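Local coordinates for protein nucleoside phosphorylase, putative (Trypanosoma brucei, PDB 3BJE) that is a homodimeric uridine phosphorylase, cleaving the nucleoside with phosphate to give uracil and ribose 1-phosphate, at residues A[98-101]-A[102-106]. Sequence-based numbering, arbitrary orientation.
Sequences DNIE and IVLNE. With CA (calcium ion), chain G.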
loop_
_atom_site.group_PDB
_atom_site.type_symbol
_atom_site.label_atom_id
_atom_site.label_comp_id
_atom_site.label_asym_id
_atom_site.label_seq_id
_atom_site.Cartn_x
_atom_site.Cartn_y
_atom_site.Cartn_z
ATOM N N ASP A 98 -2.004 -4.056 0.494
ATOM C CA ASP A 98 -2.024 -3.748 1.911
ATOM C C ASP A 98 -3.265 -2.938 2.258
ATOM O O ASP A 98 -3.934 -3.207 3.261
ATOM C CB ASP A 98 -0.744 -3.013 2.319
ATOM C CG ASP A 98 -0.529 -1.711 1.588
ATOM O OD1 ASP A 98 -0.843 -1.578 0.389
ATOM O OD2 ASP A 98 0.035 -0.799 2.191
ATOM N N ASN A 99 -3.590 -1.970 1.406
ATOM C CA ASN A 99 -4.826 -1.177 1.548
ATOM C C ASN A 99 -6.063 -2.059 1.410
ATOM O O ASN A 99 -7.071 -1.887 2.115
ATOM C CB ASN A 99 -4.857 -0.051 0.523
ATOM C CG ASN A 99 -3.848 1.049 0.831
ATOM O OD1 ASN A 99 -2.649 0.791 1.059
ATOM N ND2 ASN A 99 -4.335 2.290 0.844
ATOM N N ILE A 100 -5.991 -3.012 0.479
ATOM C CA ILE A 100 -7.063 -3.989 0.304
ATOM C C ILE A 100 -7.267 -4.806 1.583
ATOM O O ILE A 100 -8.403 -5.031 2.021
ATOM C CB ILE A 100 -6.797 -4.929 -0.929
ATOM C CG1 ILE A 100 -6.819 -4.161 -2.269
ATOM C CG2 ILE A 100 -7.814 -6.077 -0.939
ATOM C CD1 ILE A 100 -8.060 -3.313 -2.523
ATOM N N GLU A 101 -6.164 -5.253 2.170
ATOM C CA GLU A 101 -6.222 -6.065 3.383
ATOM C C GLU A 101 -6.964 -5.265 4.470
ATOM O O GLU A 101 -7.830 -5.793 5.165
ATOM C CB GLU A 101 -4.808 -6.459 3.819
ATOM C CG GLU A 101 -4.754 -7.514 4.950
ATOM C CD GLU A 101 -4.449 -6.975 6.355
ATOM O OE1 GLU A 101 -4.532 -5.725 6.564
ATOM O OE2 GLU A 101 -4.142 -7.793 7.250
ATOM N N ILE A 102 -6.643 -3.979 4.583
ATOM C CA ILE A 102 -7.339 -3.123 5.536
ATOM C C ILE A 102 -8.839 -3.067 5.247
ATOM O O ILE A 102 -9.684 -3.333 6.104
ATOM C CB ILE A 102 -6.748 -1.712 5.506
ATOM C CG1 ILE A 102 -5.370 -1.721 6.175
ATOM C CG2 ILE A 102 -7.686 -0.719 6.233
ATOM C CD1 ILE A 102 -4.572 -0.442 5.968
ATOM N N VAL A 103 -9.182 -2.689 4.030
ATOM C CA VAL A 103 -10.577 -2.449 3.703
ATOM C C VAL A 103 -11.422 -3.734 3.759
ATOM O O VAL A 103 -12.579 -3.701 4.223
ATOM C CB VAL A 103 -10.685 -1.744 2.335
ATOM C CG1 VAL A 103 -12.149 -1.593 1.896
ATOM C CG2 VAL A 103 -10.042 -0.356 2.422
ATOM N N LEU A 104 -10.894 -4.853 3.243
ATOM C CA LEU A 104 -11.652 -6.108 3.323
ATOM C C LEU A 104 -11.862 -6.598 4.763
ATOM O O LEU A 104 -12.935 -7.142 5.067
ATOM C CB LEU A 104 -11.041 -7.217 2.467
ATOM C CG LEU A 104 -11.341 -7.125 0.970
ATOM C CD1 LEU A 104 -10.570 -8.243 0.269
ATOM C CD2 LEU A 104 -12.826 -7.196 0.652
ATOM N N ASN A 105 -10.877 -6.436 5.650
ATOM C CA ASN A 105 -11.086 -6.777 7.065
ATOM C C ASN A 105 -12.211 -5.941 7.668
ATOM O O ASN A 105 -13.048 -6.459 8.416
ATOM C CB ASN A 105 -9.798 -6.553 7.860
ATOM C CG ASN A 105 -8.938 -7.785 7.919
ATOM O OD1 ASN A 105 -9.085 -8.584 8.844
ATOM N ND2 ASN A 105 -8.063 -7.965 6.928
ATOM N N GLU A 106 -12.239 -4.658 7.319
ATOM C CA GLU A 106 -13.233 -3.763 7.872
ATOM C C GLU A 106 -14.624 -4.021 7.288
ATOM O O GLU A 106 -15.602 -4.018 8.037
ATOM C CB GLU A 106 -12.758 -2.309 7.769
ATOM C CG GLU A 106 -11.489 -2.114 8.592
ATOM C CD GLU A 106 -10.951 -0.704 8.622
ATOM O OE1 GLU A 106 -11.547 0.202 8.010
ATOM O OE2 GLU A 106 -9.909 -0.498 9.272
HETATM CA CA CA G . -0.474 0.784 -0.035
#
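Asn105 grips the backbone carbonyl of Glu101 twice. Its ND2 lies 2.8 Å from Glu101 O in a nearly straight bond (168°), and the acceptor sits almost in the amide plane of Asn105; its N, 3.2 Å from the same Glu101 O, supplies the regular helical bond. The two donors reach that oxygen from opposite faces of the carbonyl plane, so both can be accommodated. With chi1 at -91°, away from the usual staggered values, the amide turns back toward the preceding turn, where ND2 meets Glu101 O. The Glu101 carboxylate passes near that amide with its plane turned 54° from it, and the two groups share Tyr177 OH as a hydrogen-bonding partner, through Glu101 OE2 and Asn105 ND2.

Backbone bonds set the alpha-helical spacing of helix 97-112; the straightest is from Leu104 N to Ile100 O, at 2.8 Å. In this phosphorylase-superfamily fold the helix's N-terminal turn brings ligands to a calcium ion between the two subunits. Asp98 is bidentate but uneven: OD1 binds the calcium at 2.4 Å and OD2 at 2.8 Å. Asn99 adds its OD1, also at 2.4 Å from the metal, while its ND2 is held by Thr93 O and Glu75 OE2, which fixes the amide with its oxygen toward the ion. Met95 O, and Met95 O, Asp98 OD1 and Asn99 OD1 of the second subunit, bind the same ion, tying the two copies together.

Apolar packing runs along another side of the helix. The Ile100 and Leu104 side chains run alongside each other in one direction, and CG2 of Ile100 meets CD1 of Leu104 at 3.7 Å. Both lean on Phe48 of strand 45-49 and on helix 295-305, whereas Ile102 packs on Phe250 of the second subunit, a residue of the ribose 1-phosphate and uracil pockets.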